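Local coordinates for protein alpha-L-arabinosidase (Xanthomonas axonopodis pv. citri, PDB 6D25) that probably removes alpha-L-arabinofuranosyl groups from arabinoxylans, including internally di-substituted xylose units, as a trimeric GH51 arabinofuranosidase, at residues Asp81-Ala84 / Ala85-Ile89; Thr392-Tyr395 / His396-Leu400. All blocks are in the same frame, centred on the assembly; numbering follows the deposited sequence.

Interaction 1: residues Asp81-Ala84 / Ala85-Ile89; sequences DVVA and ALKAI
V82 and L86, one helical turn apart on helix 80-88, run alongside each other in the same direction, with V82 CG1 3.6 Å from L86 CD1. The valine branch that does the touching is the one set anti to its own backbone N (chi1 167°), which lays it beside the carbonyl carbon and carries it along the helix to the next turn. L86 CG also rests close to the backbone, 3.3 Å from V82 O, the same carbonyl oxygen that accepts the L86 N-H at 2.9 Å. I382 and T384 of strand 382-385 pack against this apolar face.

V83 and K87 repeat the arrangement one residue on. Here the partner is the aliphatic part of the lysine: V83 CG1 meets K87 CD at 4.0 Å, and K87 CG sits 3.3 Å from V83 O. The bend of the lysine chain at chi3 (77°) turns CE and NZ off from V83. Both side chains also touch L146 of helix 136-146, which V83 meets together with F142 and L145.

The i to i+4 backbone bonds include A85 N to D81 O and A88 N to A84 O. Near the N-terminal end of the helix D81 OD1 forms a salt bridge with R79 NE and also accepts a weak bond from V82 N.

The chemistry is thus divided: the side chains spanning each turn meet through carbon alone, while four backbone N-H groups are satisfied by carbonyls one turn back, consistent with a short amphipathic helix whose valine and leucine methyls face the protein and whose lysine reaches outward.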
# COMPACT_ATOMS: atom_id res chain seq x y z
N ASP A 81 12.52 21.91 -34.99
CA ASP A 81 13.97 21.67 -35.06
C ASP A 81 14.30 20.38 -34.29
O ASP A 81 15.08 19.53 -34.79
CB ASP A 81 14.78 22.89 -34.61
CG ASP A 81 14.42 23.52 -33.26
OD1 ASP A 81 13.56 22.98 -32.54
OD2 ASP A 81 14.97 24.63 -32.96
N VAL A 82 13.71 20.21 -33.11
CA VAL A 82 13.99 19.05 -32.28
C VAL A 82 13.39 17.79 -32.92
O VAL A 82 14.01 16.73 -32.91
CB VAL A 82 13.46 19.27 -30.84
CG1 VAL A 82 13.43 17.98 -30.04
CG2 VAL A 82 14.28 20.32 -30.12
N VAL A 83 12.18 17.90 -33.46
CA VAL A 83 11.55 16.78 -34.13
C VAL A 83 12.47 16.27 -35.25
O VAL A 83 12.71 15.06 -35.34
CB VAL A 83 10.14 17.15 -34.66
CG1 VAL A 83 9.60 16.10 -35.62
CG2 VAL A 83 9.18 17.37 -33.51
N ALA A 84 12.96 17.18 -36.09
CA ALA A 84 13.76 16.77 -37.22
C ALA A 84 15.06 16.10 -36.73
O ALA A 84 15.52 15.07 -37.28
CB ALA A 84 14.01 17.96 -38.11
N ALA A 85 15.68 16.68 -35.71
CA ALA A 85 16.95 16.16 -35.23
C ALA A 85 16.78 14.76 -34.62
O ALA A 85 17.62 13.87 -34.81
CB ALA A 85 17.54 17.13 -34.25
N LEU A 86 15.70 14.53 -33.89
CA LEU A 86 15.50 13.23 -33.27
C LEU A 86 15.12 12.19 -34.34
O LEU A 86 15.56 11.03 -34.27
CB LEU A 86 14.44 13.33 -32.18
CG LEU A 86 14.84 14.19 -30.98
CD1 LEU A 86 13.67 14.35 -30.04
CD2 LEU A 86 16.04 13.59 -30.24
N LYS A 87 14.32 12.59 -35.32
CA LYS A 87 14.01 11.66 -36.42
C LYS A 87 15.31 11.23 -37.13
O LYS A 87 15.43 10.08 -37.53
CB LYS A 87 13.05 12.29 -37.43
CG LYS A 87 11.63 12.36 -36.93
CD LYS A 87 10.67 12.98 -37.90
CE LYS A 87 10.31 11.99 -39.00
NZ LYS A 87 9.23 12.55 -39.83
N ALA A 88 16.26 12.16 -37.28
CA ALA A 88 17.46 11.86 -38.05
C ALA A 88 18.34 10.82 -37.33
O ALA A 88 19.14 10.17 -38.00
CB ALA A 88 18.26 13.12 -38.33
N ILE A 89 18.21 10.62 -36.03
CA ILE A 89 19.00 9.55 -35.36
C ILE A 89 18.13 8.31 -35.07
O ILE A 89 18.60 7.37 -34.40
CB ILE A 89 19.71 10.07 -34.10
CG1 ILE A 89 18.77 10.65 -33.07
CG2 ILE A 89 20.80 11.03 -34.47
CD1 ILE A 89 19.38 10.84 -31.69

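Interaction 2: residues Thr392-Tyr395 / His396-Leu400; sequences TPTY and HVFAL
With chi1 at 175°, Y395 swings its ring out on the side opposite the backbone N, while H396 (chi1 -65°) turns its imidazole back beside its own N; the two torsions bring neighbouring rings together as an offset edge-to-face pair at the capped N-terminal turn of helix 393-400. The tyrosine presents its edge to the imidazole face, with centroids 5.6 Å apart and planes at 86°. CD1 of Y395 is the nearest ring atom, 3.8 Å from H396 ND1.

T392 is the N-cap: its OG1 accepts the Y395 N-H at 3.2 Å in a nearly straight bond, and also bonds to A380 O. H396 CD2 lies 3.3 Å from T392 O, whose bond from H396 N is weak.

On another side of the helix T394 and F398 run alongside each other, the threonine methyl CG2 3.8 Å from F398 CE1. T394 OG1 hydrogen-bonds to N344 OD1 and Q379 NE2, while F398 stacks edge-to-face with F356 of helix 346-361. H396 and V397 pack on L473 of the C-terminal beta domain. T394 O receives the F398 N-H at 3.1 Å and lies in the plane of the phenyl ring, at its edge, 3.4 Å from F398 CD1.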
# COMPACT_ATOMS: atom_id res chain seq x y z
N THR A 392 24.59 18.20 -29.56
CA THR A 392 25.76 17.97 -28.68
C THR A 392 26.69 16.92 -29.30
O THR A 392 26.32 16.15 -30.18
CB THR A 392 25.31 17.51 -27.29
OG1 THR A 392 24.72 16.21 -27.42
CG2 THR A 392 24.35 18.50 -26.66
N PRO A 393 27.91 16.83 -28.78
CA PRO A 393 28.80 15.76 -29.15
C PRO A 393 28.16 14.38 -28.94
O PRO A 393 28.38 13.48 -29.75
CB PRO A 393 30.05 15.95 -28.28
CG PRO A 393 30.06 17.42 -28.07
CD PRO A 393 28.59 17.78 -27.88
N THR A 394 27.37 14.23 -27.89
CA THR A 394 26.73 12.96 -27.59
C THR A 394 25.74 12.60 -28.70
O THR A 394 25.68 11.45 -29.11
CB THR A 394 26.05 13.01 -26.22
OG1 THR A 394 27.04 13.24 -25.23
CG2 THR A 394 25.28 11.74 -25.90
N TYR A 395 24.96 13.55 -29.18
CA TYR A 395 24.05 13.35 -30.32
C TYR A 395 24.78 12.70 -31.48
O TYR A 395 24.27 11.76 -32.11
CB TYR A 395 23.45 14.68 -30.77
CG TYR A 395 22.58 14.61 -32.00
CD1 TYR A 395 23.10 14.72 -33.28
CD2 TYR A 395 21.21 14.45 -31.89
CE1 TYR A 395 22.30 14.64 -34.40
CE2 TYR A 395 20.39 14.40 -33.00
CZ TYR A 395 20.93 14.52 -34.27
OH TYR A 395 20.09 14.47 -35.36
N HIS A 396 25.96 13.24 -31.79
CA HIS A 396 26.73 12.77 -32.94
C HIS A 396 27.18 11.32 -32.71
O HIS A 396 27.31 10.58 -33.69
CB HIS A 396 27.92 13.68 -33.20
CG HIS A 396 27.50 15.05 -33.61
ND1 HIS A 396 26.59 15.29 -34.63
CD2 HIS A 396 27.85 16.28 -33.13
CE1 HIS A 396 26.45 16.59 -34.81
NE2 HIS A 396 27.16 17.21 -33.86
N VAL A 397 27.40 10.91 -31.47
CA VAL A 397 27.75 9.50 -31.24
C VAL A 397 26.53 8.59 -31.49
O VAL A 397 26.66 7.52 -32.12
CB VAL A 397 28.36 9.28 -29.85
CG1 VAL A 397 28.79 7.82 -29.69
CG2 VAL A 397 29.55 10.19 -29.60
N PHE A 398 25.35 9.00 -31.05
CA PHE A 398 24.11 8.27 -31.41
C PHE A 398 23.98 8.16 -32.93
O PHE A 398 23.65 7.07 -33.44
CB PHE A 398 22.87 8.93 -30.80
CG PHE A 398 22.64 8.56 -29.35
CD1 PHE A 398 23.46 9.04 -28.34
CD2 PHE A 398 21.61 7.69 -28.99
CE1 PHE A 398 23.25 8.68 -27.02
CE2 PHE A 398 21.40 7.34 -27.67
CZ PHE A 398 22.20 7.83 -26.70
N ALA A 399 24.27 9.26 -33.65
CA ALA A 399 24.23 9.25 -35.12
C ALA A 399 25.26 8.26 -35.68
O ALA A 399 24.94 7.45 -36.52
CB ALA A 399 24.47 10.63 -35.68
N LEU A 400 26.50 8.29 -35.19
CA LEU A 400 27.57 7.41 -35.72
C LEU A 400 27.20 5.94 -35.51
O LEU A 400 27.56 5.13 -36.33
CB LEU A 400 28.91 7.68 -35.04
CG LEU A 400 29.63 8.96 -35.52
CD1 LEU A 400 30.93 9.19 -34.73
CD2 LEU A 400 29.91 8.98 -37.02

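In the fold
Each contact joins contiguous segments and closes just a helical turn, no loop; the two follow in series without nesting or crossing. From the N terminus, interaction 1 spans helix 80-88, just before strand 93-96 of the (beta/alpha)8 barrel, the catalytic fold of GH51 enzymes. Some three hundred residues later, after the last barrel strand, 366-371, interaction 2 runs the length of helix 393-400, from its N-cap. The longer closure is made where these helices meet, the contact centres about 12 Å apart: Y395 OH probably hydrogen-bonds to A85 O at 2.6 Å, and I89 CG2 packs 3.5 Å from Y395 CZ. Helix 393-400 lies between helix 80-88 and strand 468-473 of the C-terminal beta domain.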